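Local coordinates for L-lactate dehydrogenase (Trichomonas vaginalis, PDB 4UUL), which probably catalyses NAD(H)-dependent interconversion of 2-keto and 2-hydroxy acids, as a lactate dehydrogenase of the malate dehydrogenase family, at residues D132-E137 with F321-I326; Y277-K280 with V284-F287; G17-H22 with S243-A248. The protein carries 1 engineered substitution. All coordinates share one frame; numbering follows the deposited sequence.

Contact 1 (D132-E137 with F321-I326)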
ATOM      1  N   ASP B 132      -3.679  13.322 -18.541  1.00 12.92           N
ATOM      2  CA  ASP B 132      -4.275  12.016 -18.704  1.00 12.12           C
ATOM      3  C   ASP B 132      -5.402  11.966 -19.743  1.00 11.59           C
ATOM      4  O   ASP B 132      -5.435  11.043 -20.552  1.00 12.19           O
ATOM      5  CB  ASP B 132      -4.674  11.362 -17.370  1.00 12.79           C
ATOM      6  CG  ASP B 132      -5.661  12.140 -16.573  1.00 15.25           C
ATOM      7  OD1 ASP B 132      -5.895  13.349 -16.856  1.00 18.38           O
ATOM      8  OD2 ASP B 132      -6.175  11.552 -15.622  1.00 19.30           O
ATOM      9  N   ASN B 133      -6.349  12.917 -19.765  1.00 11.83           N
ATOM     10  CA  ASN B 133      -7.397  12.819 -20.747  1.00 12.28           C
ATOM     11  C   ASN B 133      -6.844  12.820 -22.163  1.00 11.43           C
ATOM     12  O   ASN B 133      -7.298  12.055 -23.025  1.00 11.74           O
ATOM     13  CB  ASN B 133      -8.382  14.005 -20.666  1.00 12.86           C
ATOM     14  CG  ASN B 133      -9.067  14.166 -19.330  1.00 13.39           C
ATOM     15  OD1 ASN B 133      -8.407  14.335 -18.286  1.00 15.53           O
ATOM     16  ND2 ASN B 133     -10.400  14.210 -19.356  1.00 13.66           N
ATOM     17  N   THR B 134      -5.905  13.714 -22.426  1.00 12.24           N
ATOM     18  CA  THR B 134      -5.360  13.826 -23.779  1.00 12.27           C
ATOM     19  C   THR B 134      -4.433  12.651 -24.113  1.00 12.04           C
ATOM     20  O   THR B 134      -4.535  12.100 -25.214  1.00 14.06           O
ATOM     21  CB  THR B 134      -4.689  15.144 -24.001  1.00 13.06           C
ATOM     22  OG1 THR B 134      -5.717  16.130 -23.895  1.00 13.77           O
ATOM     23  CG2 THR B 134      -4.012  15.242 -25.364  1.00 13.97           C
ATOM     24  N   ASN B 135      -3.629  12.195 -23.136  1.00 11.45           N
ATOM     25  CA  ASN B 135      -2.866  11.006 -23.354  1.00 13.48           C
ATOM     26  C   ASN B 135      -3.753   9.813 -23.699  1.00 12.98           C
ATOM     27  O   ASN B 135      -3.403   9.001 -24.568  1.00 13.83           O
ATOM     28  CB  ASN B 135      -2.043  10.688 -22.108  1.00 12.71           C
ATOM     29  CG  ASN B 135      -0.903  11.678 -21.872  1.00 12.81           C
ATOM     30  OD1 ASN B 135      -0.444  12.367 -22.778  1.00 14.41           O
ATOM     31  ND2 ASN B 135      -0.325  11.611 -20.674  1.00 13.78           N
ATOM     32  N   CYS B 136      -4.890   9.714 -22.999  1.00 12.06           N
ATOM     33  CA  CYS B 136      -5.829   8.640 -23.239  1.00 12.21           C
ATOM     34  C   CYS B 136      -6.388   8.694 -24.677  1.00 13.26           C
ATOM     35  O   CYS B 136      -6.448   7.704 -25.387  1.00 13.59           O
ATOM     36  CB  CYS B 136      -6.951   8.699 -22.222  1.00 12.72           C
ATOM     37  SG  CYS B 136      -8.099   7.302 -22.257  1.00 13.79           S
ATOM     38  N   GLU B 137      -6.834   9.885 -25.072  1.00 12.88           N
ATOM     39  CA  GLU B 137      -7.335  10.073 -26.440  1.00 13.73           C
ATOM     40  C   GLU B 137      -6.291   9.646 -27.465  1.00 13.67           C
ATOM     41  O   GLU B 137      -6.607   8.982 -28.448  1.00 15.07           O
ATOM     42  CB  GLU B 137      -7.735  11.520 -26.626  1.00 14.03           C
ATOM     43  CG  GLU B 137      -8.264  11.881 -28.001  1.00 14.75           C
ATOM     44  CD  GLU B 137      -9.552  11.246 -28.416  1.00 14.70           C
ATOM     45  OE1 GLU B 137     -10.400  10.950 -27.554  1.00 15.53           O
ATOM     46  OE2 GLU B 137      -9.768  11.116 -29.672  1.00 16.02           O
ATOM     47  N   PHE B 321     -10.760  19.767 -26.645  1.00 13.31           N
ATOM     48  CA  PHE B 321     -10.590  19.706 -28.084  1.00 13.97           C
ATOM     49  C   PHE B 321      -9.302  20.436 -28.482  1.00 13.96           C
ATOM     50  O   PHE B 321      -8.600  20.044 -29.422  1.00 14.50           O
ATOM     51  CB  PHE B 321     -11.838  20.259 -28.825  1.00 14.24           C
ATOM     52  CG  PHE B 321     -12.904  19.208 -28.961  1.00 14.22           C
ATOM     53  CD1 PHE B 321     -12.862  18.268 -29.985  1.00 15.70           C
ATOM     54  CD2 PHE B 321     -13.901  19.103 -28.007  1.00 14.50           C
ATOM     55  CE1 PHE B 321     -13.798  17.252 -30.102  1.00 16.53           C
ATOM     56  CE2 PHE B 321     -14.831  18.066 -28.068  1.00 15.62           C
ATOM     57  CZ  PHE B 321     -14.798  17.170 -29.124  1.00 16.23           C
ATOM     58  N   HIS B 322      -9.010  21.530 -27.811  1.00 13.70           N
ATOM     59  CA  HIS B 322      -7.764  22.261 -28.064  1.00 14.53           C
ATOM     60  C   HIS B 322      -6.524  21.422 -27.722  1.00 13.65           C
ATOM     61  O   HIS B 322      -5.567  21.393 -28.494  1.00 14.39           O
ATOM     62  CB  HIS B 322      -7.777  23.558 -27.293  1.00 16.59           C
ATOM     63  CG  HIS B 322      -6.602  24.395 -27.585  1.00 21.49           C
ATOM     64  ND1 HIS B 322      -6.259  24.763 -28.866  1.00 28.92           N
ATOM     65  CD2 HIS B 322      -5.647  24.901 -26.778  1.00 25.89           C
ATOM     66  CE1 HIS B 322      -5.141  25.455 -28.834  1.00 29.18           C
ATOM     67  NE2 HIS B 322      -4.761  25.576 -27.580  1.00 29.04           N
ATOM     68  N   GLU B 323      -6.524  20.743 -26.591  1.00 12.83           N
ATOM     69  CA  GLU B 323      -5.385  19.915 -26.253  1.00 13.94           C
ATOM     70  C   GLU B 323      -5.164  18.812 -27.296  1.00 12.25           C
ATOM     71  O   GLU B 323      -4.039  18.477 -27.672  1.00 13.62           O
ATOM     72  CB  GLU B 323      -5.503  19.249 -24.890  1.00 12.65           C
ATOM     73  CG  GLU B 323      -5.519  20.200 -23.706  1.00 13.86           C
ATOM     74  CD  GLU B 323      -5.264  19.477 -22.389  1.00 13.49           C
ATOM     75  OE1 GLU B 323      -5.115  18.224 -22.373  1.00 15.46           O
ATOM     76  OE2 GLU B 323      -5.181  20.145 -21.364  1.00 14.72           O
ATOM     77  N   LYS B 324      -6.271  18.232 -27.747  1.00 12.88           N
ATOM     78  CA  LYS B 324      -6.221  17.212 -28.777  1.00 13.67           C
ATOM     79  C   LYS B 324      -5.564  17.770 -30.036  1.00 14.32           C
ATOM     80  O   LYS B 324      -4.737  17.115 -30.647  1.00 15.05           O
ATOM     81  CB  LYS B 324      -7.641  16.682 -29.059  1.00 14.14           C
ATOM     82  CG  LYS B 324      -7.696  15.646 -30.149  1.00 14.70           C
ATOM     83  CD  LYS B 324      -9.113  15.198 -30.406  1.00 14.59           C
ATOM     84  CE  LYS B 324      -9.242  14.217 -31.526  1.00 16.07           C
ATOM     85  NZ  LYS B 324     -10.665  13.908 -31.853  1.00 15.89           N
ATOM     86  N   GLU B 325      -6.008  18.949 -30.457  1.00 14.16           N
ATOM     87  CA  GLU B 325      -5.417  19.594 -31.597  1.00 16.75           C
ATOM     88  C   GLU B 325      -3.903  19.807 -31.431  1.00 15.12           C
ATOM     89  O   GLU B 325      -3.122  19.606 -32.356  1.00 16.12           O
ATOM     90  CB  GLU B 325      -6.115  20.938 -31.826  1.00 19.69           C
ATOM     91  CG  GLU B 325      -5.611  21.749 -33.032  1.00 27.28           C
ATOM     92  CD  GLU B 325      -6.337  23.110 -33.065  1.00 38.75           C
ATOM     93  OE1 GLU B 325      -7.579  23.131 -32.889  1.00 46.36           O
ATOM     94  OE2 GLU B 325      -5.660  24.139 -33.178  1.00 43.63           O
ATOM     95  N   ILE B 326      -3.484  20.229 -30.246  1.00 14.47           N
ATOM     96  CA  ILE B 326      -2.060  20.450 -30.011  1.00 15.47           C
ATOM     97  C   ILE B 326      -1.292  19.141 -30.189  1.00 15.51           C
ATOM     98  O   ILE B 326      -0.250  19.090 -30.823  1.00 16.37           O
ATOM     99  CB  ILE B 326      -1.812  21.005 -28.564  1.00 16.57           C
ATOM    100  CG1 ILE B 326      -2.345  22.439 -28.436  1.00 15.71           C
ATOM    101  CG2 ILE B 326      -0.314  20.915 -28.195  1.00 17.21           C
ATOM    102  CD1 ILE B 326      -2.395  22.937 -27.019  1.00 17.90           C
TER
HETATM  103  O   HOH W   1      -5.713  16.261 -20.512  1.00 15.97           O
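T134 and E137 meet E323 and K324 in a buried, mainly polar helix-helix contact between the NAD-binding part of the chain, helix 132-141, and the long C-terminal helix 307-337. The axes of the two short helical segments pass 9.7 Å apart at a signed crossing angle of -54°. The backbones come nearest at T134 and K324, whose CA atoms are 6.1 Å apart. The main link is a hydrogen bond from T134 OG1 to E323 OE1, 2.7 Å long, which reaches the carboxylate at its anti lone pair, on the side away from OE2. The side chain of E323 runs extended beyond CG (chi2 -165°), and this carries its carboxylate across to the threonine. A water accepts from T134 N and lies 2.8 Å from E323 OE1, to which it can donate; OG1 thus bonds OE1 directly, while the backbone N approaches it only through the water. The other carboxylate oxygen, E323 OE2, is salt-bridged to R97, which ties the group to helix 97-118 as well. A second crossing pairs E137 with K324: the glutamate bends at chi2 (65°) and places OE2 3.7 Å from K324 NZ, a long salt bridge. OE2 is equally near K324 CE, and the ammonium also hydrogen-bonds G282 O. At the start of helix 132-141, D132, seen to bind NADH in this protein, hydrogen-bonds H186 ND1, the predicted proton acceptor. The arrangement belongs to the junction of cofactor and catalytic domains in the lactate/malate dehydrogenase fold, next to the active site.

Contact 2 (Y277-K280 with V284-F287)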
ATOM      1  N   TYR B 277     -25.515  15.135 -21.518  1.00 20.62           N
ATOM      2  CA  TYR B 277     -25.001  16.391 -20.939  1.00 19.38           C
ATOM      3  C   TYR B 277     -24.443  17.370 -21.968  1.00 18.15           C
ATOM      4  O   TYR B 277     -23.805  18.365 -21.626  1.00 18.71           O
ATOM      5  CB  TYR B 277     -24.009  16.076 -19.830  1.00 18.20           C
ATOM      6  CG  TYR B 277     -24.685  15.288 -18.725  1.00 17.33           C
ATOM      7  CD1 TYR B 277     -25.770  15.810 -18.022  1.00 18.00           C
ATOM      8  CD2 TYR B 277     -24.250  14.017 -18.397  1.00 17.38           C
ATOM      9  CE1 TYR B 277     -26.449  15.056 -17.070  1.00 17.99           C
ATOM     10  CE2 TYR B 277     -24.886  13.272 -17.411  1.00 17.07           C
ATOM     11  CZ  TYR B 277     -25.974  13.799 -16.733  1.00 17.61           C
ATOM     12  OH  TYR B 277     -26.667  13.088 -15.769  1.00 19.45           O
ATOM     13  N   GLY B 278     -24.712  17.102 -23.251  1.00 19.50           N
ATOM     14  CA  GLY B 278     -24.375  18.060 -24.281  1.00 20.66           C
ATOM     15  C   GLY B 278     -22.890  18.141 -24.598  1.00 18.57           C
ATOM     16  O   GLY B 278     -22.405  19.205 -25.029  1.00 22.52           O
ATOM     17  N   ILE B 279     -22.173  17.037 -24.423  1.00 17.31           N
ATOM     18  CA  ILE B 279     -20.744  17.029 -24.720  1.00 16.26           C
ATOM     19  C   ILE B 279     -20.530  16.357 -26.083  1.00 14.83           C
ATOM     20  O   ILE B 279     -21.099  15.322 -26.382  1.00 17.25           O
ATOM     21  CB  ILE B 279     -19.968  16.249 -23.634  1.00 16.33           C
ATOM     22  CG1 ILE B 279     -20.373  16.727 -22.242  1.00 17.13           C
ATOM     23  CG2 ILE B 279     -18.470  16.397 -23.855  1.00 17.01           C
ATOM     24  CD1 ILE B 279     -20.234  18.181 -21.980  1.00 19.81           C
ATOM     25  N   LYS B 280     -19.706  16.982 -26.888  1.00 15.84           N
ATOM     26  CA  LYS B 280     -19.416  16.491 -28.232  1.00 15.36           C
ATOM     27  C   LYS B 280     -18.477  15.277 -28.221  1.00 13.81           C
ATOM     28  O   LYS B 280     -17.469  15.281 -27.501  1.00 14.99           O
ATOM     29  CB  LYS B 280     -18.770  17.607 -29.010  1.00 17.19           C
ATOM     30  CG  LYS B 280     -18.600  17.287 -30.469  1.00 16.67           C
ATOM     31  CD  LYS B 280     -17.850  18.361 -31.232  1.00 18.63           C
ATOM     32  CE  LYS B 280     -17.859  18.093 -32.722  1.00 20.18           C
ATOM     33  NZ  LYS B 280     -19.172  18.380 -33.325  1.00 20.65           N
ATOM     34  N   VAL B 284     -11.759  12.581 -24.487  1.00 11.76           N
ATOM     35  CA  VAL B 284     -11.934  11.800 -23.262  1.00 12.13           C
ATOM     36  C   VAL B 284     -12.291  12.814 -22.189  1.00 12.52           C
ATOM     37  O   VAL B 284     -11.556  13.784 -21.968  1.00 13.78           O
ATOM     38  CB  VAL B 284     -10.675  10.989 -22.954  1.00 12.58           C
ATOM     39  CG1 VAL B 284     -10.755  10.345 -21.552  1.00 12.63           C
ATOM     40  CG2 VAL B 284     -10.427   9.970 -24.030  1.00 13.74           C
ATOM     41  N   PHE B 285     -13.430  12.604 -21.513  1.00 12.14           N
ATOM     42  CA  PHE B 285     -14.063  13.634 -20.689  1.00 11.62           C
ATOM     43  C   PHE B 285     -14.545  12.960 -19.404  1.00 11.70           C
ATOM     44  O   PHE B 285     -15.141  11.883 -19.474  1.00 13.19           O
ATOM     45  CB  PHE B 285     -15.238  14.174 -21.518  1.00 12.86           C
ATOM     46  CG  PHE B 285     -15.902  15.436 -20.983  1.00 13.01           C
ATOM     47  CD1 PHE B 285     -16.846  15.396 -19.943  1.00 12.64           C
ATOM     48  CD2 PHE B 285     -15.638  16.656 -21.580  1.00 12.45           C
ATOM     49  CE1 PHE B 285     -17.450  16.540 -19.503  1.00 13.59           C
ATOM     50  CE2 PHE B 285     -16.259  17.800 -21.122  1.00 12.93           C
ATOM     51  CZ  PHE B 285     -17.147  17.765 -20.102  1.00 13.54           C
ATOM     52  N   SER B 286     -14.263  13.569 -18.242  1.00 12.19           N
ATOM     53  CA  SER B 286     -14.737  12.983 -17.009  1.00 11.65           C
ATOM     54  C   SER B 286     -16.235  13.220 -16.829  1.00 12.11           C
ATOM     55  O   SER B 286     -16.729  14.354 -16.963  1.00 12.86           O
ATOM     56  CB  SER B 286     -13.961  13.551 -15.812  1.00 13.18           C
ATOM     57  OG  SER B 286     -14.382  12.889 -14.631  1.00 13.39           O
ATOM     58  N   PHE B 287     -16.954  12.125 -16.630  1.00 12.20           N
ATOM     59  CA  PHE B 287     -18.408  12.119 -16.394  1.00 12.68           C
ATOM     60  C   PHE B 287     -18.714  11.416 -15.081  1.00 13.26           C
ATOM     61  O   PHE B 287     -17.919  10.566 -14.641  1.00 12.70           O
ATOM     62  CB  PHE B 287     -19.128  11.289 -17.456  1.00 14.10           C
ATOM     63  CG  PHE B 287     -19.258  11.939 -18.833  1.00 14.22           C
ATOM     64  CD1 PHE B 287     -20.268  12.814 -19.107  1.00 16.02           C
ATOM     65  CD2 PHE B 287     -18.364  11.649 -19.837  1.00 13.48           C
ATOM     66  CE1 PHE B 287     -20.432  13.382 -20.346  1.00 17.84           C
ATOM     67  CE2 PHE B 287     -18.521  12.203 -21.110  1.00 14.67           C
ATOM     68  CZ  PHE B 287     -19.565  13.040 -21.360  1.00 17.08           C
TER
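The hydroxyl OH of Y277 is held by two backbone groups, V300 O and F303 N, which fixes the far end of a ring whose near side meets F287. There Y277 CD2 lies 4.2 Å from F287 CD1, coming in at the edge of the phenylalanine ring close to its plane, while W183 stacks edge-to-face with the tyrosine. I279 makes the fuller contact. Its chi1 of -49° sets CG1 beside the backbone N and leaves CG2 anti to it, over one face of F285, 3.8 Å from the ring centroid and 19° off the normal, a CH-pi contact displaced toward the rim. The other branch turns at chi2 (-55°) so that I279 CD1 reaches F285 CZ at 3.6 Å. On the way, I279 CG1 passes 3.8 Å from F287 CE1. Both phenylalanines stand on strand 284-291, the middle strand of a three-stranded antiparallel sheet in the catalytic domain: F285 pairs with I269 and F287 with M267 through backbone hydrogen bonds, and the loop carrying Y277 and I279 leads into this strand and lies against it. The two rings also meet each other, F285 CD1 lying 3.7 Å above the plane of F287, again offset toward the rim. Helix 307-337 covers the group further, with R310 and E317 against I279, and T316 and L320 against F285.

Contact 3 (G17-H22 with S243-A248)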
ATOM      1  N   GLY B  17       4.135   2.916  -8.678  1.00 14.18           N
ATOM      2  CA  GLY B  17       4.276   1.533  -9.060  1.00 14.22           C
ATOM      3  C   GLY B  17       4.585   0.599  -7.909  1.00 13.73           C
ATOM      4  O   GLY B  17       4.116  -0.546  -7.848  1.00 14.20           O
ATOM      5  N   TYR B  18       5.427   1.098  -7.026  1.00 13.61           N
ATOM      6  CA  TYR B  18       5.854   0.343  -5.845  1.00 14.29           C
ATOM      7  C   TYR B  18       4.609  -0.037  -5.028  1.00 13.21           C
ATOM      8  O   TYR B  18       4.434  -1.206  -4.609  1.00 15.03           O
ATOM      9  CB  TYR B  18       6.788   1.202  -5.028  1.00 15.77           C
ATOM     10  CG  TYR B  18       7.357   0.578  -3.773  1.00 15.25           C
ATOM     11  CD1 TYR B  18       8.335  -0.399  -3.830  1.00 16.95           C
ATOM     12  CD2 TYR B  18       6.975   1.003  -2.552  1.00 16.01           C
ATOM     13  CE1 TYR B  18       8.898  -0.953  -2.681  1.00 16.82           C
ATOM     14  CE2 TYR B  18       7.532   0.497  -1.412  1.00 16.81           C
ATOM     15  CZ  TYR B  18       8.485  -0.476  -1.478  1.00 15.63           C
ATOM     16  OH  TYR B  18       9.035  -0.903  -0.317  1.00 16.68           O
ATOM     17  N   ILE B  19       3.775   0.950  -4.711  1.00 12.79           N
ATOM     18  CA  ILE B  19       2.625   0.709  -3.864  1.00 12.95           C
ATOM     19  C   ILE B  19       1.556  -0.111  -4.626  1.00 13.30           C
ATOM     20  O   ILE B  19       0.923  -1.007  -4.075  1.00 13.56           O
ATOM     21  CB  ILE B  19       2.035   2.026  -3.267  1.00 15.05           C
ATOM     22  CG1 ILE B  19       3.094   2.773  -2.474  1.00 17.94           C
ATOM     23  CG2 ILE B  19       0.802   1.744  -2.457  1.00 15.89           C
ATOM     24  CD1 ILE B  19       2.728   4.159  -2.072  1.00 20.01           C
ATOM     25  N   LEU B  20       1.276   0.332  -5.847  1.00 12.57           N
ATOM     26  CA  LEU B  20       0.268  -0.325  -6.649  1.00 12.82           C
ATOM     27  C   LEU B  20       0.529  -1.810  -6.858  1.00 12.52           C
ATOM     28  O   LEU B  20      -0.381  -2.633  -6.770  1.00 13.80           O
ATOM     29  CB  LEU B  20       0.186   0.423  -7.973  1.00 14.79           C
ATOM     30  CG  LEU B  20      -0.837   0.065  -8.992  1.00 16.40           C
ATOM     31  CD1 LEU B  20      -2.267   0.209  -8.435  1.00 16.78           C
ATOM     32  CD2 LEU B  20      -0.629   0.952 -10.256  1.00 18.76           C
ATOM     33  N   SER B  21       1.756  -2.138  -7.187  1.00 12.59           N
ATOM     34  CA  SER B  21       2.097  -3.535  -7.385  0.80 14.00           C
ATOM     35  C   SER B  21       1.850  -4.363  -6.141  1.00 12.30           C
ATOM     36  O   SER B  21       1.264  -5.426  -6.239  1.00 13.46           O
ATOM     37  CB  SER B  21       3.539  -3.696  -7.865  0.80 16.18           C
ATOM     38  OG  SER B  21       4.467  -3.187  -6.917  0.80 16.61           O
ATOM     39  N   HIS B  22       2.269  -3.865  -4.985  1.00 13.09           N
ATOM     40  CA  HIS B  22       2.026  -4.627  -3.769  1.00 12.88           C
ATOM     41  C   HIS B  22       0.534  -4.738  -3.425  1.00 12.45           C
ATOM     42  O   HIS B  22       0.053  -5.788  -3.011  1.00 14.09           O
ATOM     43  CB  HIS B  22       2.792  -4.013  -2.595  1.00 13.67           C
ATOM     44  CG  HIS B  22       4.252  -4.345  -2.553  1.00 13.81           C
ATOM     45  ND1 HIS B  22       5.205  -3.646  -3.248  1.00 14.61           N
ATOM     46  CD2 HIS B  22       4.923  -5.319  -1.883  1.00 13.30           C
ATOM     47  CE1 HIS B  22       6.391  -4.197  -3.030  1.00 15.24           C
ATOM     48  NE2 HIS B  22       6.239  -5.211  -2.215  1.00 15.07           N
ATOM     49  N   SER B 243      -2.235   8.226  -2.435  1.00 13.41           N
ATOM     50  CA  SER B 243      -3.585   8.666  -2.776  1.00 13.05           C
ATOM     51  C   SER B 243      -3.965   8.429  -4.250  1.00 11.73           C
ATOM     52  O   SER B 243      -5.066   7.951  -4.499  1.00 11.96           O
ATOM     53  CB  SER B 243      -3.903  10.080  -2.260  1.00 14.34           C
ATOM     54  OG  SER B 243      -3.006  11.001  -2.802  1.00 16.04           O
ATOM     55  N   PRO B 244      -3.078   8.733  -5.224  1.00 12.80           N
ATOM     56  CA  PRO B 244      -3.453   8.337  -6.605  1.00 13.46           C
ATOM     57  C   PRO B 244      -3.526   6.833  -6.759  1.00 11.85           C
ATOM     58  O   PRO B 244      -4.345   6.355  -7.534  1.00 13.10           O
ATOM     59  CB  PRO B 244      -2.370   8.971  -7.477  1.00 15.02           C
ATOM     60  CG  PRO B 244      -1.242   9.295  -6.558  1.00 15.43           C
ATOM     61  CD  PRO B 244      -1.874   9.581  -5.217  1.00 14.24           C
ATOM     62  N   THR B 245      -2.712   6.082  -6.016  1.00 12.29           N
ATOM     63  CA  THR B 245      -2.767   4.633  -6.117  1.00 12.62           C
ATOM     64  C   THR B 245      -4.121   4.124  -5.629  1.00 11.78           C
ATOM     65  O   THR B 245      -4.749   3.265  -6.252  1.00 12.35           O
ATOM     66  CB  THR B 245      -1.633   3.982  -5.318  1.00 12.92           C
ATOM     67  OG1 THR B 245      -0.357   4.335  -5.872  1.00 14.95           O
ATOM     68  CG2 THR B 245      -1.749   2.483  -5.349  1.00 15.40           C
ATOM     69  N   LYS B 246      -4.585   4.652  -4.491  1.00 12.22           N
ATOM     70  CA  LYS B 246      -5.871   4.284  -3.911  1.00 12.01           C
ATOM     71  C   LYS B 246      -6.972   4.540  -4.957  1.00 12.43           C
ATOM     72  O   LYS B 246      -7.841   3.714  -5.194  1.00 12.28           O
ATOM     73  CB  LYS B 246      -6.093   5.037  -2.617  1.00 11.71           C
ATOM     74  CG  LYS B 246      -7.366   4.661  -1.848  1.00 12.71           C
ATOM     75  CD  LYS B 246      -8.626   5.351  -2.281  1.00 13.32           C
ATOM     76  CE  LYS B 246      -9.813   4.847  -1.457  1.00 12.60           C
ATOM     77  NZ  LYS B 246     -11.056   5.584  -1.773  1.00 14.27           N
ATOM     78  N   ALA B 247      -6.971   5.730  -5.559  1.00 11.63           N
ATOM     79  CA  ALA B 247      -7.961   6.082  -6.559  1.00 11.39           C
ATOM     80  C   ALA B 247      -7.871   5.179  -7.798  1.00 11.68           C
ATOM     81  O   ALA B 247      -8.889   4.816  -8.368  1.00 12.05           O
ATOM     82  CB  ALA B 247      -7.771   7.541  -6.978  1.00 12.72           C
ATOM     83  N   ALA B 248      -6.647   4.854  -8.227  1.00 11.34           N
ATOM     84  CA  ALA B 248      -6.449   4.004  -9.383  1.00 12.14           C
ATOM     85  C   ALA B 248      -7.033   2.614  -9.203  1.00 12.12           C
ATOM     86  O   ALA B 248      -7.718   2.078 -10.084  1.00 12.40           O
ATOM     87  CB  ALA B 248      -5.003   3.942  -9.778  1.00 12.26           C
TER
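The glycine-rich segment of the Rossmann fold, G11 to G17, predicted to bind NAD(+), runs into the start of helix 15-25, so that G17 falls inside this contact; I19 and L20 of the same helix receive T245 of the catalytic-domain helix 242-257. One methyl group does the touching. T245 CG2 lies 3.7 Å from L20 CA, which brings it right up to the helix backbone; the CA atoms of L20 and T245 are accordingly only 5.8 Å apart. I19 CG2, L20 CB and L20 CD1 each lie 3.9 Å from T245 CG2. The threonine torsion (chi1 -64°) sets CG2 anti to the backbone N and OG1 beside that N. OG1 hydrogen-bonds A241 O of its own chain. No hydrogen bond crosses between the two segments, and the side-chain atoms that touch are carbons. Within helix 15-25, H22 ND1 donates to Y18 O over 2.9 Å, nearly straight (167°) and in the ring plane. A248 meets I128 and L154, both seen to bind NADH. Around the pair, helix 46-57 packs on H22 and helix 156-170 on P244 and A247, while the second subunit reaches both helices: its R236 makes a cation-pi contact with Y18, and its C59 O bonds K246 NZ.

How the contacts relate
Contacts 1 and 3 each join the cofactor domain to the catalytic domain, from opposite sides of the chain's centre: their centres are about 24 Å apart, with no touch, and their segments alternate along the sequence. Contact 2 lies wholly within the catalytic domain, falls in sequence between the two segments of contact 1, and adjoins it, centres about 13 Å apart. There N133 ND2 probably hydrogen-bonds V284 O at 2.9 Å, and F321 CZ packs on K280 O. The side chain of E323 in contact 1 is about 7 Å from that of H186, the predicted proton acceptor, and that of F285 in contact 2 about 11 Å, while contact 3 includes G17, the end of the predicted NAD(+)-binding segment.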